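Local coordinates for cysteine desulfurase (Elizabethkingia anophelis NUHP1, PDB 5VPR), which probably removes sulfur from L-cysteine, leaving L-alanine and passing the sulfur to a carrier, with pyridoxal 5'-phosphate as its cofactor, at residues Lys118-Ile123 with Ser168-Leu173; Ile204-Ala209 with Gln220-Asp225. All coordinates share one frame; numbering follows the deposited sequence.

Contact 1. Residues Lys118-Ile123 with Ser168-Leu173; sequences KDDEII and SEKTKL
Strands 121-125 and 171-177 pair in parallel, though the short segments 121-123 and 171-173 diverge strongly, and three backbone hydrogen bonds join them here. Glu121 is bonded at both ends: its N donates to Lys170 O, approaching from above the carbonyl plane, while its O accepts from Lys172 N at 3.0 Å, nearly straight at 173°. Ile123 N continues the pattern by reaching Leu173 O.

Lys172 shows how the side chains follow. Its CB lies near Glu121 O; CG, anti to the carbonyl carbon, rests 3.6 Å from Asp120 CB; the chain then bends at chi2 (-50°) and again at chi4 (68°), so that CE passes the carboxylate and NZ curls back to Asp120 OD2 at 3.0 Å. This is a salt bridge whose hydrogen bond is weak; the same OD2 also takes the N-H of Lys117.

On the face shared with Thr171, Glu121 extends its chain past Lys170 CB, and OE2 gathers two waters: one bridges to Thr171 OG1, the other to Ser168 OG. Arg148 adds a salt bridge to that oxygen. On the face of Ile122 and Leu173, Ile122 CD1 packs 3.6 Å from Leu173 CB. The type I turn Ser168-Thr171, with an ST turn at Ser168, leads into the second strand. Such parallel pairing belongs to the central, mostly parallel seven-stranded sheet of the fold-type I PLP enzymes.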
loop_
_atom_site.group_PDB
_atom_site.type_symbol
_atom_site.label_atom_id
_atom_site.label_comp_id
_atom_site.label_asym_id
_atom_site.label_seq_id
_atom_site.Cartn_x
_atom_site.Cartn_y
_atom_site.Cartn_z
ATOM N N LYS A 118 5.643 -21.059 -24.059
ATOM C CA LYS A 118 6.392 -22.120 -23.389
ATOM C C LYS A 118 7.754 -21.695 -22.852
ATOM O O LYS A 118 8.327 -22.426 -22.039
ATOM C CB LYS A 118 6.583 -23.303 -24.343
ATOM N N ASP A 119 8.309 -20.565 -23.287
ATOM C CA ASP A 119 9.607 -20.170 -22.749
ATOM C C ASP A 119 9.710 -18.662 -22.568
ATOM O O ASP A 119 10.810 -18.098 -22.627
ATOM C CB ASP A 119 10.753 -20.679 -23.626
ATOM C CG ASP A 119 11.468 -21.879 -23.017
ATOM O OD1 ASP A 119 11.721 -21.866 -21.793
ATOM O OD2 ASP A 119 11.774 -22.837 -23.759
ATOM N N ASP A 120 8.578 -17.999 -22.345
ATOM C CA ASP A 120 8.570 -16.588 -21.997
ATOM C C ASP A 120 9.091 -16.401 -20.574
ATOM O O ASP A 120 9.315 -17.362 -19.835
ATOM C CB ASP A 120 7.161 -16.014 -22.142
ATOM C CG ASP A 120 6.663 -16.060 -23.576
ATOM O OD1 ASP A 120 7.513 -16.126 -24.491
ATOM O OD2 ASP A 120 5.430 -16.025 -23.787
ATOM N N GLU A 121 9.291 -15.143 -20.188
ATOM C CA GLU A 121 9.896 -14.826 -18.902
ATOM C C GLU A 121 9.069 -13.786 -18.158
ATOM O O GLU A 121 8.495 -12.875 -18.769
ATOM C CB GLU A 121 11.342 -14.336 -19.088
ATOM C CG GLU A 121 12.207 -15.297 -19.895
ATOM C CD GLU A 121 13.673 -14.911 -19.918
ATOM O OE1 GLU A 121 14.492 -15.734 -20.377
ATOM O OE2 GLU A 121 14.010 -13.792 -19.481
ATOM N N ILE A 122 8.994 -13.955 -16.833
ATOM C CA ILE A 122 8.332 -13.037 -15.912
ATOM C C ILE A 122 9.383 -12.553 -14.921
ATOM O O ILE A 122 10.109 -13.367 -14.338
ATOM C CB ILE A 122 7.167 -13.718 -15.162
ATOM C CG1 ILE A 122 6.146 -14.308 -16.136
ATOM C CG2 ILE A 122 6.496 -12.746 -14.213
ATOM C CD1 ILE A 122 5.560 -13.301 -17.085
ATOM N N ILE A 123 9.467 -11.240 -14.726
ATOM C CA ILE A 123 10.426 -10.638 -13.806
ATOM C C ILE A 123 9.655 -10.007 -12.654
ATOM O O ILE A 123 8.714 -9.235 -12.876
ATOM C CB ILE A 123 11.320 -9.599 -14.512
ATOM C CG1 ILE A 123 12.105 -10.248 -15.656
ATOM C CG2 ILE A 123 12.257 -8.969 -13.515
ATOM C CD1 ILE A 123 13.040 -9.286 -16.425
ATOM N N SER A 168 14.264 -8.904 -22.763
ATOM C CA SER A 168 14.378 -9.354 -24.147
ATOM C C SER A 168 12.974 -9.513 -24.731
ATOM O O SER A 168 11.968 -9.174 -24.091
ATOM C CB SER A 168 15.171 -10.662 -24.231
ATOM O OG SER A 168 14.416 -11.726 -23.662
ATOM N N GLU A 169 12.907 -10.055 -25.955
ATOM C CA GLU A 169 11.618 -10.402 -26.548
ATOM C C GLU A 169 10.886 -11.462 -25.740
ATOM O O GLU A 169 9.683 -11.654 -25.938
ATOM C CB GLU A 169 11.799 -10.903 -27.989
ATOM C CG GLU A 169 12.243 -12.363 -28.094
ATOM C CD GLU A 169 13.744 -12.558 -27.853
ATOM O OE1 GLU A 169 14.406 -11.628 -27.337
ATOM O OE2 GLU A 169 14.265 -13.648 -28.190
ATOM N N LYS A 170 11.588 -12.165 -24.850
ATOM C CA LYS A 170 10.960 -13.167 -24.001
ATOM C C LYS A 170 10.199 -12.560 -22.828
ATOM O O LYS A 170 9.303 -13.217 -22.285
ATOM C CB LYS A 170 12.022 -14.138 -23.483
ATOM C CG LYS A 170 12.669 -14.984 -24.571
ATOM C CD LYS A 170 11.656 -15.964 -25.141
ATOM C CE LYS A 170 12.298 -16.907 -26.150
ATOM N NZ LYS A 170 11.309 -17.883 -26.685
ATOM N N THR A 171 10.524 -11.329 -22.430
ATOM C CA THR A 171 9.940 -10.732 -21.227
ATOM C C THR A 171 8.502 -10.309 -21.492
ATOM O O THR A 171 8.256 -9.393 -22.283
ATOM C CB THR A 171 10.738 -9.516 -20.769
ATOM O OG1 THR A 171 12.150 -9.773 -20.854
ATOM C CG2 THR A 171 10.340 -9.172 -19.335
ATOM N N LYS A 172 7.551 -10.933 -20.799
ATOM C CA LYS A 172 6.150 -10.616 -21.018
ATOM C C LYS A 172 5.512 -9.829 -19.888
ATOM O O LYS A 172 4.502 -9.154 -20.121
ATOM C CB LYS A 172 5.348 -11.901 -21.249
ATOM C CG LYS A 172 5.789 -12.670 -22.486
ATOM C CD LYS A 172 5.858 -11.744 -23.702
ATOM C CE LYS A 172 6.465 -12.427 -24.920
ATOM N NZ LYS A 172 5.584 -13.497 -25.449
ATOM N N LEU A 173 6.065 -9.894 -18.679
ATOM C CA LEU A 173 5.495 -9.169 -17.559
ATOM C C LEU A 173 6.586 -8.877 -16.545
ATOM O O LEU A 173 7.412 -9.740 -16.233
ATOM C CB LEU A 173 4.349 -9.943 -16.899
ATOM C CG LEU A 173 3.628 -9.073 -15.863
ATOM C CD1 LEU A 173 2.147 -9.000 -16.103
ATOM C CD2 LEU A 173 3.915 -9.564 -14.459
HETATM O O HOH W 1 13.382 -11.255 -19.080
HETATM O O HOH W 2 15.917 -13.277 -21.422
#

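Contact 2. Residues Ile204-Ala209 with Gln220-Asp225; sequences IFIDGA and QTMDCD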
loop_
_atom_site.group_PDB
_atom_site.type_symbol
_atom_site.label_atom_id
_atom_site.label_comp_id
_atom_site.label_asym_id
_atom_site.label_seq_id
_atom_site.Cartn_x
_atom_site.Cartn_y
_atom_site.Cartn_z
ATOM N N ILE A 204 3.775 -3.999 -17.535
ATOM C CA ILE A 204 4.368 -3.512 -16.294
ATOM C C ILE A 204 3.294 -3.465 -15.208
ATOM O O ILE A 204 2.353 -2.664 -15.287
ATOM C CB ILE A 204 5.013 -2.140 -16.471
ATOM C CG1 ILE A 204 6.111 -2.216 -17.536
ATOM C CG2 ILE A 204 5.558 -1.649 -15.129
ATOM C CD1 ILE A 204 6.723 -0.893 -17.839
ATOM N N PHE A 205 3.460 -4.281 -14.174
ATOM C CA PHE A 205 2.543 -4.305 -13.032
ATOM C C PHE A 205 3.223 -3.628 -11.850
ATOM O O PHE A 205 4.274 -4.087 -11.392
ATOM C CB PHE A 205 2.160 -5.748 -12.684
ATOM C CG PHE A 205 1.119 -5.886 -11.588
ATOM C CD1 PHE A 205 -0.176 -6.279 -11.895
ATOM C CD2 PHE A 205 1.442 -5.674 -10.261
ATOM C CE1 PHE A 205 -1.137 -6.439 -10.897
ATOM C CE2 PHE A 205 0.476 -5.835 -9.254
ATOM C CZ PHE A 205 -0.817 -6.212 -9.585
ATOM N N ILE A 206 2.611 -2.565 -11.337
ATOM C CA ILE A 206 3.111 -1.868 -10.155
ATOM C C ILE A 206 2.180 -2.163 -8.976
ATOM O O ILE A 206 0.985 -1.850 -9.022
ATOM C CB ILE A 206 3.220 -0.357 -10.388
ATOM C CG1 ILE A 206 4.109 -0.067 -11.607
ATOM C CG2 ILE A 206 3.822 0.307 -9.142
ATOM C CD1 ILE A 206 5.560 -0.457 -11.384
ATOM N N ASP A 207 2.731 -2.760 -7.931
ATOM C CA ASP A 207 2.069 -2.896 -6.631
ATOM C C ASP A 207 2.289 -1.607 -5.839
ATOM O O ASP A 207 3.395 -1.349 -5.346
ATOM C CB ASP A 207 2.639 -4.122 -5.931
ATOM C CG ASP A 207 2.190 -4.275 -4.471
ATOM O OD1 ASP A 207 1.542 -3.374 -3.874
ATOM O OD2 ASP A 207 2.536 -5.343 -3.924
ATOM N N GLY A 208 1.247 -0.783 -5.739
ATOM C CA GLY A 208 1.337 0.470 -5.009
ATOM C C GLY A 208 0.686 0.443 -3.634
ATOM O O GLY A 208 0.360 1.505 -3.077
ATOM N N ALA A 209 0.525 -0.753 -3.051
ATOM C CA ALA A 209 -0.189 -0.848 -1.774
ATOM C C ALA A 209 0.456 0.031 -0.707
ATOM O O ALA A 209 -0.244 0.693 0.071
ATOM C CB ALA A 209 -0.253 -2.300 -1.298
ATOM N N GLN A 220 -0.911 8.070 -15.392
ATOM C CA GLN A 220 -0.660 8.492 -16.766
ATOM C C GLN A 220 0.797 8.881 -16.958
ATOM O O GLN A 220 1.439 8.443 -17.920
ATOM C CB GLN A 220 -1.597 9.636 -17.172
ATOM C CG GLN A 220 -3.007 9.125 -17.527
ATOM C CD GLN A 220 -3.927 10.192 -18.108
ATOM O OE1 GLN A 220 -3.838 10.527 -19.291
ATOM N NE2 GLN A 220 -4.833 10.710 -17.282
ATOM N N THR A 221 1.352 9.685 -16.045
ATOM C CA THR A 221 2.774 9.991 -16.166
ATOM C C THR A 221 3.634 8.795 -15.762
ATOM O O THR A 221 4.720 8.599 -16.317
ATOM C CB THR A 221 3.133 11.232 -15.342
ATOM O OG1 THR A 221 2.715 11.054 -13.986
ATOM C CG2 THR A 221 2.455 12.462 -15.914
ATOM N N MET A 222 3.156 7.963 -14.836
ATOM C CA MET A 222 3.917 6.776 -14.455
ATOM C C MET A 222 4.023 5.778 -15.607
ATOM O O MET A 222 4.996 5.022 -15.687
ATOM C CB MET A 222 3.268 6.099 -13.237
ATOM C CG MET A 222 3.989 4.827 -12.767
ATOM S SD MET A 222 3.148 3.967 -11.406
ATOM C CE MET A 222 3.119 5.272 -10.185
ATOM N N ASP A 223 3.027 5.741 -16.479
ATOM C CA ASP A 223 3.007 4.818 -17.610
ATOM C C ASP A 223 3.095 3.352 -17.165
ATOM O O ASP A 223 3.646 2.502 -17.871
ATOM C CB ASP A 223 4.124 5.159 -18.612
ATOM C CG ASP A 223 3.974 4.404 -19.903
ATOM O OD1 ASP A 223 2.812 4.265 -20.353
ATOM O OD2 ASP A 223 4.998 3.929 -20.439
ATOM N N CYS A 224 2.539 3.018 -15.998
ATOM C CA CYS A 224 2.355 1.612 -15.671
ATOM C C CYS A 224 1.229 1.027 -16.523
ATOM O O CYS A 224 0.342 1.747 -16.998
ATOM C CB CYS A 224 2.021 1.449 -14.186
ATOM S SG CYS A 224 0.591 2.469 -13.734
ATOM N N ASP A 225 1.273 -0.286 -16.740
ATOM C CA ASP A 225 0.131 -0.950 -17.366
ATOM C C ASP A 225 -0.933 -1.345 -16.348
ATOM O O ASP A 225 -2.126 -1.355 -16.678
ATOM C CB ASP A 225 0.586 -2.195 -18.118
ATOM C CG ASP A 225 1.439 -1.855 -19.327
ATOM O OD1 ASP A 225 0.993 -1.024 -20.137
ATOM O OD2 ASP A 225 2.548 -2.404 -19.444
#
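Ile204, near the start of strand 203-207, holds Asp225 through both of its backbone polar atoms. Its N donates to Asp225 OD2 at 2.8 Å, using the anti lone pair of that oxygen, and its O accepts from Asp225 N at 3.0 Å in the carbonyl plane, though the N-H points off line (133°). Asp225 CG lies beside its own backbone N (chi1 -68°), which brings the carboxylate to the backbone N-H of Ile204; the two side chains cross at about a right angle, Ile204 CB and CG1 lying close to OD2. Arg197 forms a salt bridge with the same OD2, so this buried carboxylate oxygen is shared between a backbone N-H and a positive charge, probably keeping it ionised.

Phe205 turns its ring to the other side of the sheet, against helix 101-111. The two segments belong to a beta-alpha-beta unit in which the short helix 219-222 connects strand 203-207 to its parallel neighbour 226-230. Asp223, with positive phi (58°), is where the chain leaves the helix.

Ile206 points toward the connection. Its CG1 meets Cys224 CB at 3.6 Å and, tip to tip, Met222 SD at 4.2 Å; Met222 sends CG anti to its backbone N and then bends at chi3. At the strand's end Asp207 OD1 accepts from Ala209 N at 2.9 Å in an Asx turn, while its OD2 lies close to N1 of the pyridoxal phosphate-lysine at position 233.

Contact 1 and contact 2 belong to one sheet, where strands 171-177 and 203-207 are neighbours; Lys172 and Phe203 share a backbone hydrogen bond between them. Their centres are 19 Å apart, and their nearest atoms about 5 Å apart without touching. Along the chain contact 1 closes before contact 2 opens. Contact 1 lies toward the periphery, its centre 27 Å from that of the chain, against 13 Å for contact 2. Of the two, contact 2 is on the strand that leads to the cofactor: the aspartate closing strand 203-207 is consistent with the one that faces the pyridine nitrogen in fold-type I enzymes.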